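Local coordinates for single-stranded DNA-binding protein WHY3, chloroplastic (Arabidopsis thaliana, PDB 4KOQ) that binds single-stranded DNA as a homotetramer, maintaining plastid genome stability against illegitimate recombination and repressing transcription of the kinesin gene KP1 in the nucleus, at residues G18-E30 / L41-A54. Numbering follows the deposited sequence.
Sequences GKAALTIEPRAPE and LTKEGFLLLQFAPA
In the long antiparallel hairpin at the middle of a four-stranded Whirly sheet, strand 20-27 pairs with strand 46-54, and the alternation of a β-strand gives the ribbon two unlike faces. Paired backbone bonds join Ala21 to Ala52, Thr23 to Gln50, Glu25 to Leu48 and Arg27 to Phe46; Leu48 N to Glu25 O is almost straight, 2.9 Å at 175°. The end around Ala20 and Ala21 lies in the region probably required, as in related proteins, for binding single-stranded DNA. On the buried face, Leu22 CD1 sits over the centre of the Phe51 ring, 3.7 Å from its centroid, brought there by a CG anti to the backbone N (chi1 171°). Beside it Leu49 CD2 meets Ile24 CG2 at 3.8 Å, and helix 141-158 and strand 131-140 pack against this side. On the other face Arg27 lays CB over the Phe46 ring, 3.7 Å from its centroid, while its NH2 lies 3.6 Å from Leu48 CD2. Farther along, a classic β bulge lets Thr42 N and Lys43 N approach Glu30 O from one face of its carbonyl plane, at 2.8 and 3.3 Å. One face is thus apolar, whereas the other mixes apolar groups with polar ends: Thr23 bonds Ser14, Gln50 Lys65.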
loop_
_atom_site.group_PDB
_atom_site.type_symbol
_atom_site.label_atom_id
_atom_site.label_comp_id
_atom_site.label_asym_id
_atom_site.label_seq_id
_atom_site.Cartn_x
_atom_site.Cartn_y
_atom_site.Cartn_z
ATOM N N GLY A 18 21.640 -21.890 -1.982
ATOM C CA GLY A 18 22.677 -22.899 -1.974
ATOM C C GLY A 18 24.094 -22.382 -2.057
ATOM O O GLY A 18 24.984 -22.895 -1.377
ATOM N N LYS A 19 24.305 -21.362 -2.884
ATOM C CA LYS A 19 25.630 -20.860 -3.201
ATOM C C LYS A 19 25.860 -19.440 -2.717
ATOM O O LYS A 19 26.958 -18.933 -2.816
ATOM C CB LYS A 19 25.827 -20.888 -4.717
ATOM C CG LYS A 19 25.822 -22.294 -5.314
ATOM C CD LYS A 19 25.722 -22.238 -6.831
ATOM C CE LYS A 19 25.606 -23.617 -7.450
ATOM N NZ LYS A 19 25.250 -23.525 -8.899
ATOM N N ALA A 20 24.815 -18.780 -2.225
ATOM C CA ALA A 20 24.916 -17.356 -1.871
ATOM C C ALA A 20 23.756 -16.976 -0.963
ATOM O O ALA A 20 22.764 -17.681 -0.928
ATOM C CB ALA A 20 24.880 -16.528 -3.101
ATOM N N ALA A 21 23.956 -15.896 -0.219
ATOM C CA ALA A 21 22.959 -15.235 0.586
ATOM C C ALA A 21 22.881 -13.753 0.198
ATOM O O ALA A 21 23.865 -13.162 -0.246
ATOM C CB ALA A 21 23.337 -15.348 2.080
ATOM N N LEU A 22 21.717 -13.159 0.410
ATOM C CA LEU A 22 21.485 -11.734 0.190
ATOM C C LEU A 22 20.724 -11.184 1.398
ATOM O O LEU A 22 19.723 -11.763 1.798
ATOM C CB LEU A 22 20.595 -11.554 -1.055
ATOM C CG LEU A 22 20.074 -10.142 -1.329
ATOM C CD1 LEU A 22 21.197 -9.138 -1.526
ATOM C CD2 LEU A 22 19.118 -10.153 -2.512
ATOM N N THR A 23 21.201 -10.102 1.978
ATOM C CA THR A 23 20.463 -9.416 3.022
ATOM C C THR A 23 20.225 -7.979 2.577
ATOM O O THR A 23 21.085 -7.351 1.971
ATOM C CB THR A 23 21.249 -9.418 4.372
ATOM O OG1 THR A 23 21.568 -10.757 4.734
ATOM C CG2 THR A 23 20.435 -8.829 5.457
ATOM N N ILE A 24 19.029 -7.478 2.851
ATOM C CA ILE A 24 18.584 -6.156 2.433
ATOM C C ILE A 24 18.146 -5.368 3.651
ATOM O O ILE A 24 17.237 -5.788 4.375
ATOM C CB ILE A 24 17.389 -6.251 1.474
ATOM C CG1 ILE A 24 17.787 -7.135 0.290
ATOM C CG2 ILE A 24 16.962 -4.893 0.988
ATOM C CD1 ILE A 24 16.682 -7.418 -0.667
ATOM N N GLU A 25 18.811 -4.241 3.865
ATOM C CA GLU A 25 18.569 -3.387 5.042
ATOM C C GLU A 25 18.188 -1.971 4.658
ATOM O O GLU A 25 18.874 -1.307 3.903
ATOM C CB GLU A 25 19.805 -3.310 5.955
ATOM C CG GLU A 25 19.516 -2.512 7.253
ATOM C CD GLU A 25 19.443 -3.344 8.552
ATOM O OE1 GLU A 25 20.305 -4.243 8.721
ATOM O OE2 GLU A 25 18.533 -3.082 9.410
ATOM N N PRO A 26 17.092 -1.474 5.210
ATOM C CA PRO A 26 16.782 -0.088 4.882
ATOM C C PRO A 26 17.658 0.907 5.653
ATOM O O PRO A 26 18.148 0.624 6.756
ATOM C CB PRO A 26 15.310 0.040 5.260
ATOM C CG PRO A 26 15.009 -1.105 6.081
ATOM C CD PRO A 26 16.034 -2.125 5.988
ATOM N N ARG A 27 17.847 2.065 5.044
ATOM C CA ARG A 27 18.626 3.166 5.616
ATOM C C ARG A 27 17.810 4.438 5.487
ATOM O O ARG A 27 17.283 4.749 4.416
ATOM C CB ARG A 27 19.917 3.332 4.833
ATOM C CG ARG A 27 20.896 2.216 5.017
ATOM C CD ARG A 27 21.408 2.239 6.454
ATOM N NE ARG A 27 22.547 1.352 6.623
ATOM C CZ ARG A 27 22.530 0.216 7.310
ATOM N NH1 ARG A 27 21.435 -0.201 7.927
ATOM N NH2 ARG A 27 23.624 -0.510 7.391
ATOM N N ALA A 28 17.716 5.190 6.580
ATOM C CA ALA A 28 16.790 6.313 6.669
ATOM C C ALA A 28 17.267 7.508 5.865
ATOM O O ALA A 28 18.455 7.656 5.645
ATOM C CB ALA A 28 16.643 6.724 8.149
ATOM N N PRO A 29 16.346 8.393 5.465
ATOM C CA PRO A 29 16.828 9.652 4.915
ATOM C C PRO A 29 17.582 10.480 5.975
ATOM O O PRO A 29 17.461 10.183 7.161
ATOM C CB PRO A 29 15.550 10.352 4.457
ATOM C CG PRO A 29 14.475 9.770 5.238
ATOM C CD PRO A 29 14.888 8.380 5.645
ATOM N N GLU A 30 18.346 11.473 5.520
ATOM C CA GLU A 30 19.061 12.387 6.403
ATOM C C GLU A 30 18.414 13.756 6.342
ATOM O O GLU A 30 17.957 14.193 5.290
ATOM C CB GLU A 30 20.529 12.495 6.008
ATOM C CG GLU A 30 21.323 11.244 6.275
ATOM C CD GLU A 30 22.777 11.364 5.832
ATOM O OE1 GLU A 30 23.193 12.473 5.434
ATOM O OE2 GLU A 30 23.507 10.349 5.876
ATOM N N LEU A 41 15.014 17.668 4.369
ATOM C CA LEU A 41 15.583 16.405 3.921
ATOM C C LEU A 41 16.756 16.734 3.057
ATOM O O LEU A 41 16.604 17.434 2.078
ATOM C CB LEU A 41 14.542 15.583 3.115
ATOM C CG LEU A 41 15.119 14.252 2.590
ATOM C CD1 LEU A 41 14.061 13.167 2.627
ATOM C CD2 LEU A 41 15.606 14.426 1.198
ATOM N N THR A 42 17.932 16.231 3.410
ATOM C CA THR A 42 19.136 16.530 2.660
ATOM C C THR A 42 19.672 15.317 1.893
ATOM O O THR A 42 20.468 15.464 0.973
ATOM C CB THR A 42 20.237 17.018 3.596
ATOM O OG1 THR A 42 20.425 16.065 4.646
ATOM C CG2 THR A 42 19.852 18.376 4.200
ATOM N N LYS A 43 19.246 14.116 2.279
ATOM C CA LYS A 43 19.609 12.911 1.533
ATOM C C LYS A 43 18.484 11.869 1.638
ATOM O O LYS A 43 18.035 11.573 2.716
ATOM C CB LYS A 43 20.898 12.322 2.087
ATOM C CG LYS A 43 21.494 11.200 1.238
ATOM C CD LYS A 43 22.701 10.585 1.918
ATOM C CE LYS A 43 23.625 9.878 0.932
ATOM N NZ LYS A 43 23.070 8.595 0.439
ATOM N N GLU A 44 18.025 11.375 0.497
ATOM C CA GLU A 44 17.051 10.304 0.476
ATOM C C GLU A 44 17.590 9.095 1.186
ATOM O O GLU A 44 18.800 8.851 1.250
ATOM C CB GLU A 44 16.754 9.877 -0.948
ATOM C CG GLU A 44 16.110 10.858 -1.809
ATOM C CD GLU A 44 15.875 10.272 -3.185
ATOM O OE1 GLU A 44 16.783 9.534 -3.708
ATOM O OE2 GLU A 44 14.760 10.516 -3.706
ATOM N N GLY A 45 16.672 8.302 1.705
ATOM C CA GLY A 45 16.999 6.987 2.173
ATOM C C GLY A 45 17.339 6.059 1.030
ATOM O O GLY A 45 17.201 6.419 -0.135
ATOM N N PHE A 46 17.785 4.853 1.359
ATOM C CA PHE A 46 18.126 3.868 0.313
ATOM C C PHE A 46 18.099 2.498 0.955
ATOM O O PHE A 46 17.861 2.382 2.162
ATOM C CB PHE A 46 19.512 4.144 -0.296
ATOM C CG PHE A 46 20.648 4.094 0.705
ATOM C CD1 PHE A 46 20.923 5.194 1.496
ATOM C CD2 PHE A 46 21.447 2.968 0.838
ATOM C CE1 PHE A 46 21.973 5.162 2.428
ATOM C CE2 PHE A 46 22.498 2.935 1.764
ATOM C CZ PHE A 46 22.749 4.043 2.560
ATOM N N LEU A 47 18.327 1.461 0.145
ATOM C CA LEU A 47 18.420 0.113 0.642
ATOM C C LEU A 47 19.838 -0.400 0.438
ATOM O O LEU A 47 20.419 -0.265 -0.655
ATOM C CB LEU A 47 17.467 -0.830 -0.138
ATOM C CG LEU A 47 15.972 -0.524 0.031
ATOM C CD1 LEU A 47 15.102 -1.513 -0.719
ATOM C CD2 LEU A 47 15.543 -0.469 1.479
ATOM N N LEU A 48 20.385 -1.008 1.471
ATOM C CA LEU A 48 21.704 -1.605 1.405
ATOM C C LEU A 48 21.581 -3.110 1.188
ATOM O O LEU A 48 21.026 -3.837 2.019
ATOM C CB LEU A 48 22.457 -1.385 2.725
ATOM C CG LEU A 48 23.902 -1.910 2.736
ATOM C CD1 LEU A 48 24.703 -1.275 1.617
ATOM C CD2 LEU A 48 24.564 -1.661 4.082
ATOM N N LEU A 49 22.112 -3.558 0.068
ATOM C CA LEU A 49 22.142 -4.965 -0.284
ATOM C C LEU A 49 23.516 -5.540 0.012
ATOM O O LEU A 49 24.506 -4.971 -0.415
ATOM C CB LEU A 49 21.933 -5.133 -1.782
ATOM C CG LEU A 49 20.777 -4.430 -2.492
ATOM C CD1 LEU A 49 20.500 -5.103 -3.836
ATOM C CD2 LEU A 49 19.557 -4.398 -1.692
ATOM N N GLN A 50 23.558 -6.663 0.726
ATOM C CA GLN A 50 24.815 -7.350 1.040
ATOM C C GLN A 50 24.761 -8.757 0.507
ATOM O O GLN A 50 23.862 -9.508 0.856
ATOM C CB GLN A 50 25.025 -7.366 2.552
ATOM C CG GLN A 50 24.913 -5.955 3.167
ATOM C CD GLN A 50 25.394 -5.893 4.627
ATOM O OE1 GLN A 50 26.474 -6.385 4.972
ATOM N NE2 GLN A 50 24.593 -5.289 5.474
ATOM N N PHE A 51 25.714 -9.114 -0.354
ATOM C CA PHE A 51 25.734 -10.430 -0.992
ATOM C C PHE A 51 26.936 -11.175 -0.429
ATOM O O PHE A 51 28.026 -10.586 -0.319
ATOM C CB PHE A 51 25.952 -10.331 -2.511
ATOM C CG PHE A 51 24.810 -9.681 -3.307
ATOM C CD1 PHE A 51 24.614 -8.307 -3.300
ATOM C CD2 PHE A 51 24.003 -10.467 -4.124
ATOM C CE1 PHE A 51 23.604 -7.740 -4.045
ATOM C CE2 PHE A 51 23.006 -9.900 -4.882
ATOM C CZ PHE A 51 22.811 -8.537 -4.842
ATOM N N ALA A 52 26.746 -12.441 -0.100
ATOM C CA ALA A 52 27.875 -13.276 0.363
ATOM C C ALA A 52 27.845 -14.654 -0.254
ATOM O O ALA A 52 26.785 -15.292 -0.353
ATOM C CB ALA A 52 27.830 -13.387 1.871
ATOM N N PRO A 53 29.031 -15.167 -0.658
ATOM C CA PRO A 53 29.119 -16.484 -1.278
ATOM C C PRO A 53 29.042 -17.570 -0.199
ATOM O O PRO A 53 29.422 -17.285 0.939
ATOM C CB PRO A 53 30.508 -16.465 -1.952
ATOM C CG PRO A 53 31.328 -15.532 -1.108
ATOM C CD PRO A 53 30.335 -14.484 -0.589
ATOM N N ALA A 54 28.548 -18.753 -0.531
ATOM C CA ALA A 54 28.474 -19.825 0.470
ATOM C C ALA A 54 29.913 -20.200 0.882
ATOM O O ALA A 54 30.812 -20.100 0.078
ATOM C CB ALA A 54 27.719 -21.030 -0.074
HETATM O O HOH W 1 20.343 8.583 3.850
#